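Local coordinates for protein D-alanyl-D-alanine carboxypeptidase (Vibrio cholerae, PDB 5TR7) that probably trims the terminal D-alanine from peptidoglycan precursor peptides, acting as a penicillin-binding serine carboxypeptidase of the S11 family, at residues Tyr43-Glu48 and Gly52-Asn57; Asp58-Ser63 and Ser88-Gly93; Lys193-Asp198 and Lys242-Gly247; Val213-Glu218 and Arg222-Val227. All coordinates share one frame; numbering follows the deposited sequence.

Interaction 1 of 4, residues Tyr43-Glu48 and Gly52-Asn57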
loop_
_atom_site.group_PDB
_atom_site.type_symbol
_atom_site.label_atom_id
_atom_site.label_comp_id
_atom_site.label_asym_id
_atom_site.label_seq_id
_atom_site.Cartn_x
_atom_site.Cartn_y
_atom_site.Cartn_z
ATOM N N TYR A 43 -2.281 -6.635 3.706
ATOM C CA TYR A 43 -3.612 -6.899 4.230
ATOM C C TYR A 43 -3.707 -8.389 4.538
ATOM O O TYR A 43 -4.128 -8.782 5.641
ATOM C CB TYR A 43 -4.741 -6.427 3.276
ATOM C CG TYR A 43 -6.141 -6.657 3.855
ATOM C CD1 TYR A 43 -6.767 -7.869 3.698
ATOM C CD2 TYR A 43 -6.821 -5.665 4.583
ATOM C CE1 TYR A 43 -7.990 -8.126 4.297
ATOM C CE2 TYR A 43 -8.076 -5.910 5.146
ATOM C CZ TYR A 43 -8.657 -7.141 5.016
ATOM O OH TYR A 43 -9.869 -7.390 5.579
ATOM N N VAL A 44 -3.332 -9.232 3.575
ATOM C CA VAL A 44 -3.370 -10.684 3.789
ATOM C C VAL A 44 -2.465 -11.090 4.958
ATOM O O VAL A 44 -2.861 -11.850 5.848
ATOM C CB VAL A 44 -2.959 -11.468 2.512
ATOM C CG1 VAL A 44 -3.002 -12.975 2.763
ATOM C CG2 VAL A 44 -3.895 -11.129 1.354
ATOM N N ILE A 45 -1.253 -10.531 4.989
ATOM C CA ILE A 45 -0.333 -10.808 6.115
ATOM C C ILE A 45 -0.996 -10.418 7.466
ATOM O O ILE A 45 -0.933 -11.133 8.435
ATOM C CB ILE A 45 0.983 -10.065 5.922
ATOM C CG1 ILE A 45 1.740 -10.661 4.732
ATOM C CG2 ILE A 45 1.842 -10.080 7.181
ATOM C CD1 ILE A 45 2.901 -9.738 4.287
ATOM N N GLY A 46 -1.685 -9.302 7.496
ATOM C CA GLY A 46 -2.348 -8.806 8.722
ATOM C C GLY A 46 -3.425 -9.785 9.171
ATOM O O GLY A 46 -3.535 -10.121 10.364
ATOM N N GLN A 47 -4.183 -10.298 8.216
ATOM C CA GLN A 47 -5.182 -11.274 8.592
ATOM C C GLN A 47 -4.564 -12.534 9.139
ATOM O O GLN A 47 -5.053 -13.073 10.151
ATOM C CB GLN A 47 -6.102 -11.564 7.434
ATOM C CG GLN A 47 -7.071 -10.403 7.106
ATOM C CD GLN A 47 -8.192 -10.283 8.094
ATOM O OE1 GLN A 47 -8.210 -10.991 9.067
ATOM N NE2 GLN A 47 -9.160 -9.425 7.826
ATOM N N GLU A 48 -3.456 -12.993 8.531
ATOM C CA GLU A 48 -2.805 -14.203 8.988
ATOM C C GLU A 48 -2.248 -14.038 10.378
ATOM O O GLU A 48 -2.304 -14.975 11.174
ATOM C CB GLU A 48 -1.707 -14.691 8.022
ATOM C CG GLU A 48 -2.186 -15.076 6.636
ATOM C CD GLU A 48 -3.135 -16.265 6.645
ATOM O OE1 GLU A 48 -2.893 -17.255 7.346
ATOM O OE2 GLU A 48 -4.136 -16.222 5.935
ATOM N N GLY A 52 -3.486 -15.835 14.059
ATOM C CA GLY A 52 -2.516 -16.762 14.649
ATOM C C GLY A 52 -1.919 -17.814 13.708
ATOM O O GLY A 52 -1.293 -18.709 14.176
ATOM N N ASN A 53 -2.049 -17.687 12.388
ATOM C CA ASN A 53 -1.447 -18.690 11.478
ATOM C C ASN A 53 0.019 -18.476 11.323
ATOM O O ASN A 53 0.724 -19.409 10.997
ATOM C CB ASN A 53 -2.084 -18.654 10.099
ATOM C CG ASN A 53 -3.563 -18.935 10.134
ATOM O OD1 ASN A 53 -4.083 -19.402 11.096
ATOM N ND2 ASN A 53 -4.248 -18.545 9.101
ATOM N N ILE A 54 0.476 -17.232 11.484
ATOM C CA ILE A 54 1.917 -16.968 11.528
ATOM C C ILE A 54 2.157 -16.058 12.730
ATOM O O ILE A 54 1.246 -15.387 13.167
ATOM C CB ILE A 54 2.441 -16.257 10.245
ATOM C CG1 ILE A 54 1.720 -14.920 10.024
ATOM C CG2 ILE A 54 2.295 -17.178 9.047
ATOM C CD1 ILE A 54 2.260 -14.102 8.873
ATOM N N SER A 55 3.367 -16.049 13.266
ATOM C CA SER A 55 3.750 -15.144 14.351
ATOM C C SER A 55 4.807 -14.133 13.823
ATOM O O SER A 55 5.643 -14.450 13.009
ATOM C CB SER A 55 4.419 -15.903 15.472
ATOM O OG SER A 55 5.084 -15.000 16.391
ATOM N N LEU A 56 4.796 -12.959 14.407
ATOM C CA LEU A 56 5.746 -11.922 14.130
ATOM C C LEU A 56 7.198 -12.366 14.492
ATOM O O LEU A 56 8.150 -11.857 13.937
ATOM C CB LEU A 56 5.357 -10.688 14.930
ATOM C CG LEU A 56 4.038 -10.042 14.594
ATOM C CD1 LEU A 56 3.792 -8.866 15.477
ATOM C CD2 LEU A 56 4.026 -9.585 13.129
ATOM N N ASN A 57 7.325 -13.358 15.371
ATOM C CA ASN A 57 8.620 -13.899 15.816
ATOM C C ASN A 57 9.119 -15.090 14.969
ATOM O O ASN A 57 10.224 -15.573 15.214
ATOM C CB ASN A 57 8.576 -14.310 17.301
ATOM C CG ASN A 57 8.404 -13.117 18.253
ATOM O OD1 ASN A 57 8.907 -12.040 18.007
ATOM N ND2 ASN A 57 7.715 -13.332 19.388
#

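Interaction 2 of 4, residues Asp58-Ser63 and Ser88-Gly93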
loop_
_atom_site.group_PDB
_atom_site.type_symbol
_atom_site.label_atom_id
_atom_site.label_comp_id
_atom_site.label_asym_id
_atom_site.label_seq_id
_atom_site.Cartn_x
_atom_site.Cartn_y
_atom_site.Cartn_z
ATOM N N ASP A 58 8.360 -15.560 13.972
ATOM C CA ASP A 58 8.866 -16.657 13.121
ATOM C C ASP A 58 10.032 -16.217 12.300
ATOM O O ASP A 58 10.116 -15.050 11.878
ATOM C CB ASP A 58 7.849 -17.102 12.035
ATOM C CG ASP A 58 6.576 -17.630 12.588
ATOM O OD1 ASP A 58 6.614 -18.189 13.705
ATOM O OD2 ASP A 58 5.532 -17.482 11.896
ATOM N N ASP A 59 10.908 -17.174 12.046
ATOM C CA ASP A 59 12.060 -17.011 11.222
ATOM C C ASP A 59 11.614 -17.451 9.837
ATOM O O ASP A 59 11.163 -18.552 9.637
ATOM C CB ASP A 59 13.172 -17.923 11.730
ATOM C CG ASP A 59 13.609 -17.570 13.114
ATOM O OD1 ASP A 59 13.952 -16.417 13.391
ATOM O OD2 ASP A 59 13.624 -18.452 13.941
ATOM N N VAL A 60 11.749 -16.590 8.869
ATOM C CA VAL A 60 11.332 -16.929 7.552
ATOM C C VAL A 60 12.497 -17.246 6.675
ATOM O O VAL A 60 13.439 -16.469 6.598
ATOM C CB VAL A 60 10.580 -15.738 6.896
ATOM C CG1 VAL A 60 10.024 -16.168 5.545
ATOM C CG2 VAL A 60 9.440 -15.265 7.788
ATOM N N VAL A 61 12.388 -18.351 5.958
ATOM C CA VAL A 61 13.382 -18.775 4.989
ATOM C C VAL A 61 13.331 -17.836 3.775
ATOM O O VAL A 61 12.259 -17.479 3.273
ATOM C CB VAL A 61 13.040 -20.147 4.419
ATOM C CG1 VAL A 61 14.081 -20.572 3.389
ATOM C CG2 VAL A 61 12.963 -21.181 5.528
ATOM N N ILE A 62 14.497 -17.432 3.303
ATOM C CA ILE A 62 14.579 -16.605 2.150
ATOM C C ILE A 62 14.975 -17.534 1.020
ATOM O O ILE A 62 16.056 -18.073 1.034
ATOM C CB ILE A 62 15.630 -15.514 2.340
ATOM C CG1 ILE A 62 15.360 -14.727 3.613
ATOM C CG2 ILE A 62 15.708 -14.673 1.091
ATOM C CD1 ILE A 62 13.955 -14.124 3.711
ATOM N N SER A 63 14.089 -17.723 0.051
ATOM C CA SER A 63 14.355 -18.657 -1.082
ATOM C C SER A 63 15.014 -17.919 -2.246
ATOM O O SER A 63 15.193 -16.674 -2.213
ATOM C CB SER A 63 13.058 -19.215 -1.627
ATOM O OG SER A 63 12.380 -18.202 -2.392
ATOM N N SER A 88 8.233 -9.834 11.490
ATOM C CA SER A 88 8.088 -8.383 11.695
ATOM C C SER A 88 9.010 -7.543 10.845
ATOM O O SER A 88 8.616 -6.535 10.347
ATOM C CB SER A 88 8.225 -7.978 13.158
ATOM O OG SER A 88 9.496 -8.253 13.611
ATOM N N ASP A 89 10.207 -8.029 10.584
ATOM C CA ASP A 89 11.199 -7.338 9.828
ATOM C C ASP A 89 10.831 -7.374 8.347
ATOM O O ASP A 89 10.917 -6.345 7.658
ATOM C CB ASP A 89 12.568 -7.923 10.098
ATOM C CG ASP A 89 13.071 -7.631 11.470
ATOM O OD1 ASP A 89 12.984 -6.436 11.858
ATOM O OD2 ASP A 89 13.650 -8.559 12.118
ATOM N N LEU A 90 10.420 -8.528 7.841
ATOM C CA LEU A 90 9.991 -8.579 6.454
ATOM C C LEU A 90 8.790 -7.632 6.194
ATOM O O LEU A 90 8.679 -6.987 5.131
ATOM C CB LEU A 90 9.616 -10.018 6.049
ATOM C CG LEU A 90 10.807 -10.968 5.819
ATOM C CD1 LEU A 90 10.272 -12.389 5.543
ATOM C CD2 LEU A 90 11.733 -10.533 4.678
ATOM N N ASN A 91 7.856 -7.629 7.150
ATOM C CA ASN A 91 6.692 -6.748 7.090
ATOM C C ASN A 91 7.034 -5.297 6.913
ATOM O O ASN A 91 6.468 -4.620 6.092
ATOM C CB ASN A 91 5.929 -6.903 8.367
ATOM C CG ASN A 91 4.722 -7.608 8.163
ATOM O OD1 ASN A 91 4.621 -8.818 8.373
ATOM N ND2 ASN A 91 3.766 -6.878 7.649
ATOM N N ARG A 92 7.936 -4.825 7.754
ATOM C CA ARG A 92 8.451 -3.457 7.621
ATOM C C ARG A 92 9.183 -3.262 6.330
ATOM O O ARG A 92 9.109 -2.205 5.734
ATOM C CB ARG A 92 9.307 -3.075 8.803
ATOM C CG ARG A 92 8.477 -2.996 10.032
ATOM C CD ARG A 92 9.247 -2.679 11.289
ATOM N NE ARG A 92 8.265 -2.275 12.276
ATOM C CZ ARG A 92 7.402 -3.114 12.867
ATOM N NH1 ARG A 92 7.423 -4.421 12.637
ATOM N NH2 ARG A 92 6.530 -2.626 13.732
ATOM N N GLY A 93 9.889 -4.266 5.863
ATOM C CA GLY A 93 10.530 -4.098 4.540
ATOM C C GLY A 93 9.518 -3.868 3.438
ATOM O O GLY A 93 9.698 -3.064 2.489
#

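Interaction 3 of 4, residues Lys193-Asp198 and Lys242-Gly247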
loop_
_atom_site.group_PDB
_atom_site.type_symbol
_atom_site.label_atom_id
_atom_site.label_comp_id
_atom_site.label_asym_id
_atom_site.label_seq_id
_atom_site.Cartn_x
_atom_site.Cartn_y
_atom_site.Cartn_z
ATOM N N LYS A 193 3.585 18.747 9.605
ATOM C CA LYS A 193 3.158 19.130 10.950
ATOM C C LYS A 193 1.756 19.689 11.087
ATOM O O LYS A 193 1.198 19.641 12.174
ATOM C CB LYS A 193 4.202 20.122 11.491
ATOM C CG LYS A 193 5.478 19.338 11.827
ATOM C CD LYS A 193 6.740 20.163 11.723
ATOM C CE LYS A 193 7.084 20.382 10.243
ATOM N NZ LYS A 193 8.232 21.319 10.033
ATOM N N SER A 194 1.241 20.337 10.043
ATOM C CA SER A 194 -0.115 20.877 10.050
ATOM C C SER A 194 -1.200 19.787 9.968
ATOM O O SER A 194 -2.352 20.079 10.229
ATOM C CB SER A 194 -0.342 21.894 8.908
ATOM O OG SER A 194 -0.240 21.314 7.611
ATOM N N MET A 195 -0.855 18.573 9.573
ATOM C CA MET A 195 -1.844 17.485 9.358
ATOM C C MET A 195 -1.459 16.194 10.057
ATOM O O MET A 195 -0.300 15.949 10.313
ATOM C CB MET A 195 -2.002 17.117 7.885
ATOM C CG MET A 195 -3.042 17.864 7.083
ATOM S SD MET A 195 -3.926 16.741 5.874
ATOM C CE MET A 195 -4.971 18.031 5.104
ATOM N N ASN A 196 -2.457 15.369 10.368
ATOM C CA ASN A 196 -2.239 14.079 10.993
ATOM C C ASN A 196 -2.476 12.972 9.950
ATOM O O ASN A 196 -3.506 12.316 9.923
ATOM C CB ASN A 196 -3.122 13.906 12.228
ATOM C CG ASN A 196 -3.004 15.105 13.231
ATOM O OD1 ASN A 196 -2.281 15.047 14.255
ATOM N ND2 ASN A 196 -3.663 16.241 12.885
ATOM N N VAL A 197 -1.510 12.823 9.063
ATOM C CA VAL A 197 -1.468 11.804 8.034
ATOM C C VAL A 197 -0.705 10.645 8.623
ATOM O O VAL A 197 0.442 10.789 9.054
ATOM C CB VAL A 197 -0.700 12.306 6.827
ATOM C CG1 VAL A 197 -0.643 11.226 5.768
ATOM C CG2 VAL A 197 -1.379 13.557 6.276
ATOM N N ASP A 198 -1.336 9.481 8.693
ATOM C CA ASP A 198 -0.712 8.318 9.286
ATOM C C ASP A 198 -0.637 7.108 8.309
ATOM O O ASP A 198 -0.416 5.991 8.722
ATOM C CB ASP A 198 -1.443 7.999 10.623
ATOM C CG ASP A 198 -2.903 7.629 10.422
ATOM O OD1 ASP A 198 -3.350 7.558 9.240
ATOM O OD2 ASP A 198 -3.611 7.435 11.456
ATOM N N LYS A 242 -4.238 18.785 -0.767
ATOM C CA LYS A 242 -5.402 19.597 -1.178
ATOM C C LYS A 242 -6.642 18.748 -1.076
ATOM O O LYS A 242 -7.641 19.179 -0.550
ATOM C CB LYS A 242 -5.368 20.091 -2.623
ATOM C CG LYS A 242 -4.380 21.160 -2.933
ATOM C CD LYS A 242 -4.211 21.357 -4.448
ATOM C CE LYS A 242 -3.025 22.292 -4.636
ATOM N NZ LYS A 242 -2.441 22.209 -6.002
ATOM N N LEU A 243 -6.571 17.559 -1.616
ATOM C CA LEU A 243 -7.699 16.685 -1.602
ATOM C C LEU A 243 -8.161 16.477 -0.197
ATOM O O LEU A 243 -9.307 16.595 0.075
ATOM C CB LEU A 243 -7.336 15.373 -2.252
ATOM C CG LEU A 243 -8.454 14.544 -2.826
ATOM C CD1 LEU A 243 -9.468 15.377 -3.564
ATOM C CD2 LEU A 243 -7.889 13.472 -3.713
ATOM N N LEU A 244 -7.246 16.187 0.702
ATOM C CA LEU A 244 -7.600 15.937 2.104
ATOM C C LEU A 244 -8.162 17.183 2.793
ATOM O O LEU A 244 -9.167 17.075 3.504
ATOM C CB LEU A 244 -6.411 15.387 2.900
ATOM C CG LEU A 244 -5.969 13.970 2.575
ATOM C CD1 LEU A 244 -4.562 13.707 3.106
ATOM C CD2 LEU A 244 -6.915 12.926 3.112
ATOM N N SER A 245 -7.536 18.351 2.624
ATOM C CA SER A 245 -8.047 19.580 3.258
ATOM C C SER A 245 -9.456 19.877 2.815
ATOM O O SER A 245 -10.276 20.310 3.617
ATOM C CB SER A 245 -7.206 20.806 2.930
ATOM O OG SER A 245 -5.909 20.544 3.326
ATOM N N TYR A 246 -9.730 19.675 1.534
ATOM C CA TYR A 246 -11.067 19.883 1.036
ATOM C C TYR A 246 -12.053 18.965 1.794
ATOM O O TYR A 246 -13.099 19.375 2.208
ATOM C CB TYR A 246 -11.110 19.578 -0.472
ATOM C CG TYR A 246 -12.502 19.450 -1.016
ATOM C CD1 TYR A 246 -13.286 20.603 -1.281
ATOM C CD2 TYR A 246 -13.039 18.227 -1.265
ATOM C CE1 TYR A 246 -14.599 20.512 -1.766
ATOM C CE2 TYR A 246 -14.334 18.096 -1.800
ATOM C CZ TYR A 246 -15.117 19.225 -2.011
ATOM O OH TYR A 246 -16.378 19.024 -2.501
ATOM N N GLY A 247 -11.687 17.738 2.016
ATOM C CA GLY A 247 -12.594 16.805 2.709
ATOM C C GLY A 247 -12.860 17.269 4.141
ATOM O O GLY A 247 -13.979 17.147 4.627
#

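Interaction 4 of 4, residues Val213-Glu218 and Arg222-Val227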
loop_
_atom_site.group_PDB
_atom_site.type_symbol
_atom_site.label_atom_id
_atom_site.label_comp_id
_atom_site.label_asym_id
_atom_site.label_seq_id
_atom_site.Cartn_x
_atom_site.Cartn_y
_atom_site.Cartn_z
ATOM N N VAL A 213 -1.747 6.625 -1.780
ATOM C CA VAL A 213 -2.975 6.290 -1.040
ATOM C C VAL A 213 -2.700 6.882 0.333
ATOM O O VAL A 213 -1.782 6.433 0.994
ATOM C CB VAL A 213 -3.265 4.807 -0.937
ATOM C CG1 VAL A 213 -4.538 4.563 -0.163
ATOM C CG2 VAL A 213 -3.490 4.282 -2.293
ATOM N N SER A 214 -3.478 7.871 0.765
ATOM C CA SER A 214 -3.243 8.479 2.052
ATOM C C SER A 214 -4.456 8.409 2.954
ATOM O O SER A 214 -5.527 8.171 2.468
ATOM C CB SER A 214 -2.841 9.956 1.863
ATOM O OG SER A 214 -3.852 10.651 1.130
ATOM N N SER A 215 -4.254 8.583 4.275
ATOM C CA SER A 215 -5.325 8.682 5.206
ATOM C C SER A 215 -4.891 9.687 6.258
ATOM O O SER A 215 -3.740 9.730 6.596
ATOM C CB SER A 215 -5.696 7.327 5.854
ATOM O OG SER A 215 -6.846 7.450 6.674
ATOM N N ALA A 216 -5.846 10.424 6.823
ATOM C CA ALA A 216 -5.564 11.413 7.825
ATOM C C ALA A 216 -6.739 11.609 8.696
ATOM O O ALA A 216 -7.871 11.274 8.315
ATOM C CB ALA A 216 -5.219 12.765 7.133
ATOM N N THR A 217 -6.467 12.176 9.871
ATOM C CA THR A 217 -7.513 12.492 10.815
ATOM C C THR A 217 -7.423 13.960 11.221
ATOM O O THR A 217 -6.365 14.594 11.128
ATOM C CB THR A 217 -7.465 11.645 12.087
ATOM O OG1 THR A 217 -6.235 11.841 12.750
ATOM C CG2 THR A 217 -7.622 10.162 11.788
ATOM N N GLU A 218 -8.565 14.483 11.664
ATOM C CA GLU A 218 -8.706 15.890 12.152
ATOM C C GLU A 218 -10.006 15.868 12.948
ATOM O O GLU A 218 -11.083 15.557 12.428
ATOM C CB GLU A 218 -8.722 16.926 11.002
ATOM C CG GLU A 218 -8.786 18.373 11.484
ATOM C CD GLU A 218 -9.067 19.421 10.387
ATOM O OE1 GLU A 218 -10.130 20.099 10.496
ATOM O OE2 GLU A 218 -8.274 19.561 9.418
ATOM N N ARG A 222 -12.008 11.162 9.660
ATOM C CA ARG A 222 -10.962 10.384 9.037
ATOM C C ARG A 222 -11.307 10.264 7.588
ATOM O O ARG A 222 -12.469 9.923 7.212
ATOM C CB ARG A 222 -10.703 9.015 9.622
ATOM C CG ARG A 222 -9.589 8.271 8.840
ATOM C CD ARG A 222 -9.260 6.862 9.323
ATOM N NE ARG A 222 -8.399 6.813 10.510
ATOM C CZ ARG A 222 -7.091 6.947 10.501
ATOM N NH1 ARG A 222 -6.465 6.877 11.618
ATOM N NH2 ARG A 222 -6.396 7.220 9.375
ATOM N N LEU A 223 -10.309 10.585 6.764
ATOM C CA LEU A 223 -10.482 10.495 5.332
ATOM C C LEU A 223 -9.479 9.578 4.738
ATOM O O LEU A 223 -8.414 9.423 5.280
ATOM C CB LEU A 223 -10.275 11.852 4.687
ATOM C CG LEU A 223 -11.181 12.999 5.144
ATOM C CD1 LEU A 223 -10.593 14.346 4.641
ATOM C CD2 LEU A 223 -12.609 12.763 4.621
ATOM N N VAL A 224 -9.844 8.973 3.609
ATOM C CA VAL A 224 -8.934 8.157 2.821
ATOM C C VAL A 224 -8.909 8.809 1.439
ATOM O O VAL A 224 -9.962 9.061 0.861
ATOM C CB VAL A 224 -9.407 6.721 2.709
ATOM C CG1 VAL A 224 -8.481 5.946 1.793
ATOM C CG2 VAL A 224 -9.393 6.069 4.069
ATOM N N ALA A 225 -7.729 9.099 0.931
ATOM C CA ALA A 225 -7.565 9.668 -0.415
ATOM C C ALA A 225 -6.613 8.858 -1.273
ATOM O O ALA A 225 -5.680 8.207 -0.775
ATOM C CB ALA A 225 -7.046 11.095 -0.336
ATOM N N VAL A 226 -6.946 8.777 -2.546
ATOM C CA VAL A 226 -6.091 8.074 -3.490
ATOM C C VAL A 226 -5.838 9.045 -4.644
ATOM O O VAL A 226 -6.779 9.651 -5.186
ATOM C CB VAL A 226 -6.810 6.831 -4.054
ATOM C CG1 VAL A 226 -5.948 6.132 -5.065
ATOM C CG2 VAL A 226 -7.205 5.913 -2.929
ATOM N N VAL A 227 -4.577 9.207 -4.997
ATOM C CA VAL A 227 -4.192 10.102 -6.132
ATOM C C VAL A 227 -3.307 9.267 -7.028
ATOM O O VAL A 227 -2.372 8.665 -6.577
ATOM C CB VAL A 227 -3.529 11.397 -5.615
ATOM C CG1 VAL A 227 -3.070 12.279 -6.734
ATOM C CG2 VAL A 227 -4.557 12.179 -4.802
#

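Interaction 1 of 4, residues Tyr43-Glu48 and Gly52-Asn57
Glu48 sets CG anti to its carbonyl carbon (chi1 -63°) and then bends at chi2 (-64°), and this swings its carboxylate round to Asn53, whose CG stands beside its own backbone N. The amide ND2 of Asn53 gives a short, fairly straight hydrogen bond to OE1 of Glu48 (2.6 Å). The oxygen lies almost in the plane of the asparagine amide, but the nitrogen comes to the carboxylate from above its plane, and the two flat groups are turned 42° from each other. A second bond joins the same pair of residues through the backbone: Asn53 N donates to Glu48 O at 3.0 Å. Side chain and main chain together therefore tie Asn53 to the last turn of helix 37-50. The chain reverses at Gly52, where positive phi ends the helix in a Schellman motif. Ile54 lays CG1 against CB of Glu48 (4.0 Å), while its CD1 reaches CG2 of Ile45 more loosely, at 4.4 Å. Polar atoms thus hold the turn after the helix, and aliphatic ones pack its inner side. Helix 100-111 closes over the aliphatic side, where Met106 touches both Ile45 and Ile54. Val44 faces helix 114-127, and Ile45 also meets helix 87-95, so the last two turns of helix 37-50 pack against three helices.

Interaction 2 of 4, residues Asp58-Ser63 and Ser88-Gly93
In the helical region of the serine beta-lactamase/DD-peptidase fold, a small two-stranded antiparallel sheet, 59-61 with 84-86, leads directly into helix 87-95, and Val60 and Leu90 meet where that helix packs back on the first strand. Three buried side chains make the contact, all of them aliphatic. Leu90 points from the helix toward the strand, with CG beside its backbone N (chi1 -75°), and Val60 points back at it. The CD1 methyl of Leu90 sits against the branch point of Val60: it is 3.6 Å from CB of Val60, with CG1 and CG2 of the valine scarcely farther off, so one methyl touches all three carbons of the fork. The other leucine branch turns along the chain toward Ile62, which follows the strand. Ile62 starts with CG1 anti to its carbonyl carbon (chi1 -54°), and a bend at chi2 (-55°) then curls its chain end over toward the helix. Around this cluster, helix 100-111 supplies Ala102, Ala105 and Met106 as well as His109, while Val85 of the partner strand touches both Leu90 and Ile62. Helix 100-111 begins just after Ser98, a predicted active-site residue, although the contact itself is plain hydrophobic packing. The strand is held in place by backbone bonds of Val60 with Val85. At the looser end of the leucine, its CD2 lies 4.3 Å from CD1 of Ile62.

Interaction 3 of 4, residues Lys193-Asp198 and Lys242-Gly247
No flat side chain takes part where Met195 reaches across to Leu244 and Ser245: there is neither ring nor amide to offer a face or an edge, and a flexible thioether lies against one side of a helix instead. Met195 precedes strand 196-205 and points toward helix 233-251. Its chain bends at chi2 (-142°), well away from a staggered value, and this delivers SD and CE to the helix surface. SD passes over Leu244, 4.1 Å from its CB and about as far from its CD1. The terminal methyl CE touches CB of Leu244 (3.7 Å) as well and goes on to OG of Ser245 (3.2 Å), which is close for a methyl beside an oxygen. That hydroxyl is occupied within its own helix, where it is hydrogen-bonded to the carbonyl O of Lys241. Val197 adds a looser touch, CG2 to CD1 of Leu244 at 4.5 Å. Leu244 also packs on Ser214 of strand 209-218 and on Leu223 and Ala225 of strand 221-230, so it packs helix 233-251 on one face of the five-stranded sheet, as helices pack on the central sheet in the serine beta-lactamase/DD-peptidase fold. Across this contact the two segments share dispersion forces and shape, without a directional bond. The methionine fits by bending its own chain, and the polar serine it covers is satisfied by the helix backbone.

Interaction 4 of 4, residues Val213-Glu218 and Arg222-Val227
Arg222 leaves its strand to reach across Thr217 and Ser215 on the neighbouring one. Its CB lies 3.9 Å from CG2 of Thr217. CG is next, 3.5 Å from O of Ala216, and CD passes OG of Ser215 at 3.6 Å. CB, CG and CD form an extended run, and the bend at chi3 (-79°) then turns the guanidinium back over the partner strand. Its CZ lies under CG2 of Thr217, which sits 3.4 Å above the plane and over its centre. NH2 donates to OG of Ser215 (2.7 Å), which lies almost exactly in the guanidinium plane. The serine hydroxyl donates to O of Leu223 (2.9 Å), and that carbonyl accepts a second bond from N of Ala216. NH1, the other branch, makes a salt bridge to OD2 of Asp198. These polar links sit on an antiparallel hairpin, 209-218 with 221-230, in which Ser214 and Ala225 form a hydrogen-bonded pair. Val213 and Val226 lie side by side on the Arg222 face, and the side chain of Val213 is about 5 Å from that of Lys201, a predicted substrate-binding residue. Strand 196-205 flanks the hairpin, with helix 150-163 over the Arg222 face and helix 233-251 over the Ser214 and Leu223 face.

The four contacts fall into two pairs, 1 with 2 and 3 with 4, whose centres lie 25 to 33 Å apart; interaction 2 lies opposite 3 and 4 across the chain's centre. Interactions 1 and 2 touch in the helical region, where Leu56 O meets Ser88 N and Ile45 packs on Asn91; interaction 1 is partly exposed and combines polar bonds at the helix end with aliphatic packing, whereas interaction 2 is buried and purely aliphatic. Interactions 3 and 4 share the large sheet: Asn196 O lies near Thr217 N, and the Asp198-Arg222 salt bridge joins them. Interaction 4 is buried and strongly hydrogen-bonded, while interaction 3 joins the start of the outermost strand 196-205 to helix 233-251 by apolar packing.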